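Local atomic coordinates of neurotoxin (Clostridium botulinum, PDB entry 3N7L), a protein that probably binds gangliosides on the nerve-cell surface, being the receptor-binding domain through which the botulinum neurotoxin attaches to its target. Residues L116-N121 against K170-I175; Y248-N253 against N275-G280; D51-V56 against T182-K187. All coordinates share one frame; numbering follows the deposited sequence.

Contact 1 (L116-N121 against K170-I175); sequences LKQNEN and KELTGI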
loop_
_atom_site.group_PDB
_atom_site.type_symbol
_atom_site.label_atom_id
_atom_site.label_comp_id
_atom_site.label_asym_id
_atom_site.label_seq_id
_atom_site.Cartn_x
_atom_site.Cartn_y
_atom_site.Cartn_z
ATOM N N LEU A 116 -15.091 16.763 -13.633
ATOM C CA LEU A 116 -15.412 16.950 -15.043
ATOM C C LEU A 116 -15.788 18.436 -15.061
ATOM O O LEU A 116 -16.797 18.826 -14.481
ATOM C CB LEU A 116 -16.616 16.072 -15.410
ATOM C CG LEU A 116 -16.532 15.092 -16.587
ATOM C CD1 LEU A 116 -15.131 14.510 -16.712
ATOM C CD2 LEU A 116 -17.574 13.986 -16.389
ATOM N N LYS A 117 -14.969 19.264 -15.696
ATOM C CA LYS A 117 -15.236 20.700 -15.716
ATOM C C LYS A 117 -15.737 21.213 -17.065
ATOM O O LYS A 117 -14.965 21.334 -18.018
ATOM C CB LYS A 117 -13.965 21.456 -15.322
ATOM C CG LYS A 117 -14.155 22.950 -15.101
ATOM C CD LYS A 117 -12.810 23.626 -14.907
ATOM C CE LYS A 117 -12.974 25.073 -14.479
ATOM N NZ LYS A 117 -13.606 25.156 -13.137
ATOM N N GLN A 118 -17.025 21.525 -17.152
ATOM C CA GLN A 118 -17.541 22.030 -18.418
ATOM C C GLN A 118 -17.101 23.482 -18.624
ATOM O O GLN A 118 -16.699 23.856 -19.721
ATOM C CB GLN A 118 -19.063 21.901 -18.487
ATOM C CG GLN A 118 -19.829 22.765 -17.538
ATOM C CD GLN A 118 -21.315 22.717 -17.821
ATOM O OE1 GLN A 118 -21.754 22.996 -18.939
ATOM N NE2 GLN A 118 -22.100 22.362 -16.808
ATOM N N ASN A 119 -17.176 24.296 -17.574
ATOM C CA ASN A 119 -16.728 25.686 -17.661
ATOM C C ASN A 119 -16.328 26.224 -16.293
ATOM O O ASN A 119 -16.497 25.545 -15.278
ATOM C CB ASN A 119 -17.789 26.597 -18.309
ATOM C CG ASN A 119 -19.109 26.597 -17.572
ATOM O OD1 ASN A 119 -19.163 26.798 -16.358
ATOM N ND2 ASN A 119 -20.193 26.383 -18.311
ATOM N N GLU A 120 -15.789 27.439 -16.268
ATOM C CA GLU A 120 -15.340 28.048 -15.021
ATOM C C GLU A 120 -16.445 28.117 -13.976
ATOM O O GLU A 120 -16.180 28.222 -12.780
ATOM C CB GLU A 120 -14.794 29.458 -15.281
ATOM C CG GLU A 120 -15.830 30.470 -15.773
ATOM C CD GLU A 120 -16.108 30.385 -17.273
ATOM O OE1 GLU A 120 -17.000 31.127 -17.749
ATOM O OE2 GLU A 120 -15.441 29.592 -17.977
ATOM N N ASN A 121 -17.685 28.026 -14.434
ATOM C CA ASN A 121 -18.833 28.123 -13.552
ATOM C C ASN A 121 -19.448 26.794 -13.110
ATOM O O ASN A 121 -20.069 26.718 -12.052
ATOM C CB ASN A 121 -19.906 28.979 -14.235
ATOM C CG ASN A 121 -20.915 29.531 -13.263
ATOM O OD1 ASN A 121 -21.769 30.334 -13.632
ATOM N ND2 ASN A 121 -20.823 29.105 -12.006
ATOM N N LYS A 170 -24.221 14.553 -15.770
ATOM C CA LYS A 170 -25.241 15.539 -16.106
ATOM C C LYS A 170 -24.929 16.185 -17.453
ATOM O O LYS A 170 -23.885 15.921 -18.054
ATOM C CB LYS A 170 -25.334 16.617 -15.013
ATOM C CG LYS A 170 -24.129 17.550 -14.933
ATOM C CD LYS A 170 -24.353 18.678 -13.917
ATOM C CE LYS A 170 -23.231 19.718 -13.976
ATOM N NZ LYS A 170 -23.444 20.861 -13.038
ATOM N N GLU A 171 -25.840 17.022 -17.934
ATOM C CA GLU A 171 -25.634 17.702 -19.202
ATOM C C GLU A 171 -24.488 18.697 -19.024
ATOM O O GLU A 171 -24.580 19.620 -18.214
ATOM C CB GLU A 171 -26.912 18.432 -19.626
ATOM C CG GLU A 171 -26.792 19.166 -20.948
ATOM C CD GLU A 171 -26.697 18.230 -22.143
ATOM O OE1 GLU A 171 -26.259 18.687 -23.220
ATOM O OE2 GLU A 171 -27.072 17.045 -22.011
ATOM N N LEU A 172 -23.413 18.502 -19.777
ATOM C CA LEU A 172 -22.246 19.373 -19.696
ATOM C C LEU A 172 -21.904 19.967 -21.058
ATOM O O LEU A 172 -20.734 20.154 -21.375
ATOM C CB LEU A 172 -21.037 18.582 -19.174
ATOM C CG LEU A 172 -21.149 17.915 -17.799
ATOM C CD1 LEU A 172 -19.947 17.019 -17.562
ATOM C CD2 LEU A 172 -21.250 18.975 -16.713
ATOM N N THR A 173 -22.919 20.264 -21.865
ATOM C CA THR A 173 -22.673 20.826 -23.192
ATOM C C THR A 173 -21.708 21.994 -23.148
ATOM O O THR A 173 -21.849 22.903 -22.328
ATOM C CB THR A 173 -23.972 21.295 -23.875
ATOM O OG1 THR A 173 -24.917 21.721 -22.883
ATOM C CG2 THR A 173 -24.552 20.176 -24.725
ATOM N N GLY A 174 -20.724 21.956 -24.040
ATOM C CA GLY A 174 -19.733 23.011 -24.090
ATOM C C GLY A 174 -18.409 22.539 -23.532
ATOM O O GLY A 174 -17.373 23.157 -23.771
ATOM N N ILE A 175 -18.433 21.439 -22.786
ATOM C CA ILE A 175 -17.203 20.918 -22.212
ATOM C C ILE A 175 -16.237 20.613 -23.348
ATOM O O ILE A 175 -16.590 19.965 -24.336
ATOM C CB ILE A 175 -17.462 19.649 -21.349
ATOM C CG1 ILE A 175 -16.181 19.260 -20.603
ATOM C CG2 ILE A 175 -17.966 18.499 -22.216
ATOM C CD1 ILE A 175 -16.412 18.293 -19.464
HETATM O O HOH W 1 -16.613 25.551 -21.755
#

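Contact 2 (Y248-N253 against N275-G280); sequences YMINVN and NDFNEG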
loop_
_atom_site.group_PDB
_atom_site.type_symbol
_atom_site.label_atom_id
_atom_site.label_comp_id
_atom_site.label_asym_id
_atom_site.label_seq_id
_atom_site.Cartn_x
_atom_site.Cartn_y
_atom_site.Cartn_z
ATOM N N TYR A 248 8.766 -2.504 11.514
ATOM C CA TYR A 248 7.977 -2.575 12.727
ATOM C C TYR A 248 6.927 -3.617 12.358
ATOM O O TYR A 248 6.198 -3.458 11.373
ATOM C CB TYR A 248 7.314 -1.234 13.049
ATOM C CG TYR A 248 8.285 -0.215 13.605
ATOM C CD1 TYR A 248 8.781 0.813 12.808
ATOM C CD2 TYR A 248 8.730 -0.300 14.927
ATOM C CE1 TYR A 248 9.698 1.741 13.314
ATOM C CE2 TYR A 248 9.643 0.620 15.441
ATOM C CZ TYR A 248 10.121 1.639 14.629
ATOM O OH TYR A 248 11.001 2.559 15.139
ATOM N N MET A 249 6.883 -4.698 13.125
ATOM C CA MET A 249 5.933 -5.764 12.866
ATOM C C MET A 249 4.674 -5.481 13.660
ATOM O O MET A 249 4.725 -5.303 14.883
ATOM C CB MET A 249 6.532 -7.100 13.278
ATOM C CG MET A 249 5.772 -8.289 12.747
ATOM S SD MET A 249 6.637 -9.801 13.144
ATOM C CE MET A 249 5.655 -10.375 14.500
ATOM N N ILE A 250 3.542 -5.457 12.968
ATOM C CA ILE A 250 2.274 -5.144 13.613
ATOM C C ILE A 250 1.151 -6.050 13.134
ATOM O O ILE A 250 1.124 -6.450 11.968
ATOM C CB ILE A 250 1.867 -3.685 13.304
ATOM C CG1 ILE A 250 3.063 -2.750 13.537
ATOM C CG2 ILE A 250 0.673 -3.272 14.174
ATOM C CD1 ILE A 250 2.803 -1.311 13.119
ATOM N N ASN A 251 0.230 -6.366 14.037
ATOM C CA ASN A 251 -0.915 -7.201 13.702
ATOM C C ASN A 251 -2.052 -6.276 13.274
ATOM O O ASN A 251 -2.329 -5.265 13.930
ATOM C CB ASN A 251 -1.338 -8.044 14.908
ATOM C CG ASN A 251 -2.408 -9.066 14.553
ATOM O OD1 ASN A 251 -3.587 -8.736 14.443
ATOM N ND2 ASN A 251 -1.990 -10.316 14.352
ATOM N N VAL A 252 -2.708 -6.620 12.173
ATOM C CA VAL A 252 -3.799 -5.805 11.655
ATOM C C VAL A 252 -4.910 -5.480 12.655
ATOM O O VAL A 252 -5.552 -4.439 12.541
ATOM C CB VAL A 252 -4.407 -6.462 10.383
ATOM C CG1 VAL A 252 -5.753 -5.850 10.058
ATOM C CG2 VAL A 252 -3.448 -6.259 9.199
ATOM N N ASN A 253 -5.132 -6.354 13.630
ATOM C CA ASN A 253 -6.167 -6.139 14.646
ATOM C C ASN A 253 -5.722 -5.245 15.794
ATOM O O ASN A 253 -6.544 -4.806 16.600
ATOM C CB ASN A 253 -6.624 -7.473 15.234
ATOM C CG ASN A 253 -7.650 -8.162 14.376
ATOM O OD1 ASN A 253 -7.761 -7.894 13.181
ATOM N ND2 ASN A 253 -8.406 -9.067 14.979
ATOM N N ASN A 275 1.020 9.703 15.098
ATOM C CA ASN A 275 1.660 10.473 14.045
ATOM C C ASN A 275 2.688 9.628 13.295
ATOM O O ASN A 275 3.069 9.963 12.174
ATOM C CB ASN A 275 2.283 11.779 14.579
ATOM C CG ASN A 275 3.065 11.591 15.858
ATOM O OD1 ASN A 275 3.942 10.733 15.947
ATOM N ND2 ASN A 275 2.760 12.414 16.859
ATOM N N ASP A 276 3.092 8.513 13.905
ATOM C CA ASP A 276 4.075 7.588 13.326
ATOM C C ASP A 276 3.896 6.172 13.865
ATOM O O ASP A 276 3.049 5.927 14.719
ATOM C CB ASP A 276 5.499 8.031 13.675
ATOM C CG ASP A 276 6.015 9.112 12.766
ATOM O OD1 ASP A 276 7.119 9.630 13.035
ATOM O OD2 ASP A 276 5.326 9.440 11.775
ATOM N N PHE A 277 4.706 5.245 13.361
ATOM C CA PHE A 277 4.678 3.864 13.838
ATOM C C PHE A 277 6.017 3.576 14.509
ATOM O O PHE A 277 6.322 2.433 14.859
ATOM C CB PHE A 277 4.473 2.876 12.688
ATOM C CG PHE A 277 3.067 2.822 12.177
ATOM C CD1 PHE A 277 2.706 3.497 11.017
ATOM C CD2 PHE A 277 2.093 2.114 12.873
ATOM C CE1 PHE A 277 1.396 3.470 10.557
ATOM C CE2 PHE A 277 0.774 2.078 12.424
ATOM C CZ PHE A 277 0.423 2.758 11.264
ATOM N N ASN A 278 6.801 4.628 14.709
ATOM C CA ASN A 278 8.126 4.485 15.294
ATOM C C ASN A 278 8.213 4.409 16.815
ATOM O O ASN A 278 8.590 5.367 17.490
ATOM C CB ASN A 278 9.029 5.589 14.748
ATOM C CG ASN A 278 9.207 5.486 13.235
ATOM O OD1 ASN A 278 8.227 5.448 12.488
ATOM N ND2 ASN A 278 10.457 5.430 12.780
ATOM N N GLU A 279 7.881 3.236 17.339
ATOM C CA GLU A 279 7.925 2.978 18.768
ATOM C C GLU A 279 8.161 1.483 18.974
ATOM O O GLU A 279 7.683 0.657 18.196
ATOM C CB GLU A 279 6.611 3.422 19.421
ATOM C CG GLU A 279 6.529 3.158 20.915
ATOM C CD GLU A 279 5.472 4.014 21.604
ATOM O OE1 GLU A 279 4.475 4.391 20.943
ATOM O OE2 GLU A 279 5.638 4.302 22.814
ATOM N N GLY A 280 8.923 1.140 20.005
ATOM C CA GLY A 280 9.194 -0.256 20.280
ATOM C C GLY A 280 10.347 -0.850 19.495
ATOM O O GLY A 280 11.086 -0.147 18.815
HETATM O O HOH W 2 11.369 2.341 17.775
#

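Contact 3 (D51-V56 against T182-K187); sequences DDRGKV and TFQMNK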
loop_
_atom_site.group_PDB
_atom_site.type_symbol
_atom_site.label_atom_id
_atom_site.label_comp_id
_atom_site.label_asym_id
_atom_site.label_seq_id
_atom_site.Cartn_x
_atom_site.Cartn_y
_atom_site.Cartn_z
ATOM N N ASP A 51 10.327 25.981 -5.627
ATOM C CA ASP A 51 11.024 26.486 -6.812
ATOM C C ASP A 51 10.816 25.620 -8.050
ATOM O O ASP A 51 9.897 25.841 -8.841
ATOM C CB ASP A 51 12.529 26.587 -6.537
ATOM C CG ASP A 51 12.844 27.392 -5.293
ATOM O OD1 ASP A 51 12.506 28.595 -5.258
ATOM O OD2 ASP A 51 13.432 26.818 -4.350
ATOM N N ASP A 52 11.691 24.632 -8.207
ATOM C CA ASP A 52 11.636 23.723 -9.339
ATOM C C ASP A 52 10.868 22.445 -9.034
ATOM O O ASP A 52 11.364 21.352 -9.305
ATOM C CB ASP A 52 13.057 23.366 -9.783
ATOM C CG ASP A 52 13.505 24.152 -11.002
ATOM O OD1 ASP A 52 13.352 25.393 -11.006
ATOM O OD2 ASP A 52 14.017 23.526 -11.954
ATOM N N ARG A 53 9.667 22.571 -8.473
ATOM C CA ARG A 53 8.876 21.385 -8.166
ATOM C C ARG A 53 8.675 20.640 -9.479
ATOM O O ARG A 53 8.405 21.252 -10.515
ATOM C CB ARG A 53 7.513 21.760 -7.565
ATOM C CG ARG A 53 6.541 22.400 -8.544
ATOM C CD ARG A 53 5.121 22.387 -7.992
ATOM N NE ARG A 53 5.005 23.160 -6.763
ATOM C CZ ARG A 53 5.044 24.487 -6.709
ATOM N NH1 ARG A 53 5.194 25.192 -7.822
ATOM N NH2 ARG A 53 4.945 25.108 -5.539
ATOM N N GLY A 54 8.823 19.322 -9.434
ATOM C CA GLY A 54 8.673 18.522 -10.631
ATOM C C GLY A 54 7.390 18.777 -11.394
ATOM O O GLY A 54 6.367 19.160 -10.823
ATOM N N LYS A 55 7.447 18.547 -12.700
ATOM C CA LYS A 55 6.297 18.744 -13.567
ATOM C C LYS A 55 6.425 17.839 -14.783
ATOM O O LYS A 55 7.455 17.836 -15.455
ATOM C CB LYS A 55 6.231 20.209 -14.010
ATOM C CG LYS A 55 5.069 20.546 -14.921
ATOM C CD LYS A 55 5.117 22.014 -15.324
ATOM C CE LYS A 55 3.915 22.394 -16.167
ATOM N NZ LYS A 55 3.959 23.827 -16.567
ATOM N N VAL A 56 5.387 17.056 -15.053
ATOM C CA VAL A 56 5.385 16.166 -16.209
ATOM C C VAL A 56 4.243 16.583 -17.128
ATOM O O VAL A 56 3.080 16.603 -16.724
ATOM C CB VAL A 56 5.200 14.683 -15.797
ATOM C CG1 VAL A 56 5.140 13.798 -17.041
ATOM C CG2 VAL A 56 6.357 14.244 -14.904
ATOM N N THR A 182 -1.080 17.571 -17.231
ATOM C CA THR A 182 0.041 18.035 -16.433
ATOM C C THR A 182 0.076 17.414 -15.039
ATOM O O THR A 182 -0.848 17.600 -14.239
ATOM C CB THR A 182 -0.001 19.569 -16.278
ATOM O OG1 THR A 182 0.054 20.182 -17.575
ATOM C CG2 THR A 182 1.169 20.054 -15.442
ATOM N N PHE A 183 1.146 16.671 -14.767
ATOM C CA PHE A 183 1.356 16.036 -13.467
ATOM C C PHE A 183 2.211 16.999 -12.644
ATOM O O PHE A 183 3.379 17.229 -12.961
ATOM C CB PHE A 183 2.103 14.706 -13.630
ATOM C CG PHE A 183 1.301 13.629 -14.310
ATOM C CD1 PHE A 183 0.728 12.594 -13.570
ATOM C CD2 PHE A 183 1.136 13.635 -15.693
ATOM C CE1 PHE A 183 0.010 11.580 -14.199
ATOM C CE2 PHE A 183 0.415 12.622 -16.331
ATOM C CZ PHE A 183 -0.148 11.594 -15.584
ATOM N N GLN A 184 1.628 17.573 -11.599
ATOM C CA GLN A 184 2.350 18.518 -10.760
ATOM C C GLN A 184 1.522 18.823 -9.525
ATOM O O GLN A 184 0.310 19.017 -9.613
ATOM C CB GLN A 184 2.629 19.811 -11.542
ATOM C CG GLN A 184 3.331 20.903 -10.744
ATOM C CD GLN A 184 3.670 22.127 -11.591
ATOM O OE1 GLN A 184 2.791 22.749 -12.188
ATOM N NE2 GLN A 184 4.954 22.474 -11.643
ATOM N N MET A 185 2.175 18.856 -8.371
ATOM C CA MET A 185 1.480 19.140 -7.127
ATOM C C MET A 185 1.355 20.643 -6.906
ATOM O O MET A 185 2.303 21.306 -6.464
ATOM C CB MET A 185 2.214 18.480 -5.969
ATOM C CG MET A 185 2.442 17.006 -6.215
ATOM S SD MET A 185 3.007 16.155 -4.765
ATOM C CE MET A 185 1.449 15.886 -3.924
ATOM N N ASN A 186 0.175 21.169 -7.223
ATOM C CA ASN A 186 -0.097 22.592 -7.081
ATOM C C ASN A 186 -1.143 22.890 -6.022
ATOM O O ASN A 186 -2.277 22.415 -6.090
ATOM C CB ASN A 186 -0.543 23.184 -8.417
ATOM C CG ASN A 186 0.490 23.003 -9.503
ATOM O OD1 ASN A 186 1.683 23.174 -9.269
ATOM N ND2 ASN A 186 0.035 22.666 -10.704
ATOM N N LYS A 187 -0.740 23.690 -5.043
ATOM C CA LYS A 187 -1.610 24.080 -3.943
ATOM C C LYS A 187 -2.804 24.906 -4.431
ATOM O O LYS A 187 -2.665 25.753 -5.312
ATOM C CB LYS A 187 -0.800 24.885 -2.922
ATOM C CG LYS A 187 -1.595 25.425 -1.737
ATOM C CD LYS A 187 -2.101 24.317 -0.827
ATOM C CE LYS A 187 -2.665 24.888 0.474
ATOM N NZ LYS A 187 -3.821 25.814 0.273
HETATM O O HOH W 3 5.137 18.611 -8.360
#

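Contact 1 (L116-N121 against K170-I175)
The backbone oxygen of Gln118 is held from two sources: water 1 donates to Gln118 O at 2.6 Å, and the hydroxyl of Ser101 also bonds to it. The same water donates to Gly174 O, 3.2 Å away, and so links the two segments through their backbone carbonyls. The setting is the end of a beta hairpin in the lectin-like jelly-roll half of the domain. Strand 111-117 turns back into strand 122-129, and Gln118 and Asn119 together face Ser122 in a classic beta bulge. Against this corner lies the type II turn Leu172-Ile175, closed by the bond from Ile175 N to Leu172 O (3.0 Å). Gly174 has a positive phi of 106°, a conformation in which a beta carbon would collide with the preceding carbonyl oxygen; glycine fits there without strain. Apolar side chains make up much of the rest of the contact. Leu172 meets Leu116 at about a right angle, CD1 of Leu172 lying 4.0 Å from CD2 of Leu116. Its other methyl, CD2, rests 3.9 Å from CD of Gln118. Gln118 CG stands between its own backbone N and carbonyl carbon (chi1 67°), and the extended chain beyond it lies against Leu172. A long side chain with an aliphatic stem suits this half-exposed place. Ile175 is branched at the beta carbon and packs close to the backbone of the corner: its CB is 3.8 Å from Gln118 CA, and its CG1 lies 3.5 Å from Lys117 O.

Contact 2 (Y248-N253 against N275-G280)
Tyr248 and Phe277 mark the closest approach of the two backbones, with their CA atoms 7.3 Å apart and no hydrogen bond between the segments, so side chains must bridge strand 246-251 and the irregular 275-280. Tyr248 does most of this work. Its CG is anti to the carbonyl carbon (chi1 -75°), which sets the ring beside the loop, whose backbone covers one face and part of the edge. The carbonyl oxygen of Phe277 sits over the centre of one ring face, 3.5 Å from Tyr248 CG. That oxygen also receives a weak bond from Glu279 N at 3.0 Å, closing an inverse gamma turn centred on Asn278. The turn brings Asn278 CA to within 3.5 Å of the phenol oxygen, Tyr248 OH, while the Asn278 side chain crosses that of Tyr248 at about a right angle. Gly280 O approaches the ring at its edge, near the plane. Water 2, in plane too, lies 2.7 Å from Tyr248 OH and donates to Gly280 O, again at 2.7 Å. Tyrosine suits the site because its flat body packs under backbone while its hydroxyl reaches this water. Gly280 takes a positive phi (84°) that would press a beta carbon against the preceding carbonyl oxygen. Two residues along the strand, on the same side, Ile250 reaches out its CD1 to Phe277 CD2 at 3.5 Å; the two side chains cross at about a right angle, and both are buried. Glu279 directs its carboxylate back to the backbone N of Lys272, within the same loop. A loop that follows strand 265-270, packs back on strand 246-251 and leads into the neighbouring strand 283-287 belongs here to the beta-trefoil that forms the C-terminal half of the receptor-binding domain.

Contact 3 (D51-V56 against T182-K187)
Gln184 lies between Arg53 and Lys55, its amide nitrogen NE2 3.5 Å from Arg53 CG and equally 3.5 Å from Lys55 CB. Gln184 CG is anti to the backbone N (chi1 177°), with the chain beyond extended, which carries the amide between the stems of Arg53 and Lys55. Lys55, extended as well, passes it obliquely and continues until its CE meets Thr182 CG2 at 3.7 Å. Arg53 instead crosses Gln184 at about a right angle; its chain bends at chi3, and the guanidinium plane stands 86° from the amide plane. Arg53, Lys55 and Gln184, all partly exposed, pack methylene stems together. The amide's rotation is steadied by a bond within the strand, Asn186 ND2 to Gln184 OE1 at 3.1 Å, which the oxygen receives from a donor tilted out of its carbonyl plane. Val56 and Phe183 point to the opposite face of the sheet and bring their CB atoms to 3.8 Å. They form an antiparallel hydrogen-bonded pair: Val56 N gives to Phe183 O at 2.9 Å, and Phe183 N to Val56 O at 2.8 Å, both nearly straight. Beside Gln184 direct pairing ceases, and water 3 takes over, donating to Gly54 O and accepting from Met185 N. Gly54 precedes strand 55-59 and does not pair directly with strand 180-187. Valine and phenylalanine suit their inward face: Phe183 meets the ring of Phe208 edge to face and touches Leu46, while Val56 touches Phe44, all from the second sheet of the sandwich. Within its own sheet, strand 55-59 is flanked by strands 27-31 and 180-187, and strand 180-187 in turn pairs on its far side with strand 91-93.

In the fold
From the N terminus, the chain first enters 51-56, whose partner 182-187 comes after 125 intervening residues, when contact 3 closes. Inside that long excursion contact 1 opens at 116-121 and closes at 170-175, so it is nested within contact 3. Both reach the same antiparallel sheet of the jelly-roll half, with centres 25 Å apart: contact 3 joins two of its strands, whereas contact 1 brings the loop after strand 162-168 of the other sheet against a hairpin end. Contact 2 follows in series, closing a short loop of 21 residues within the trefoil half. Its centre lies 46 Å from that of contact 1, across the chain's centre.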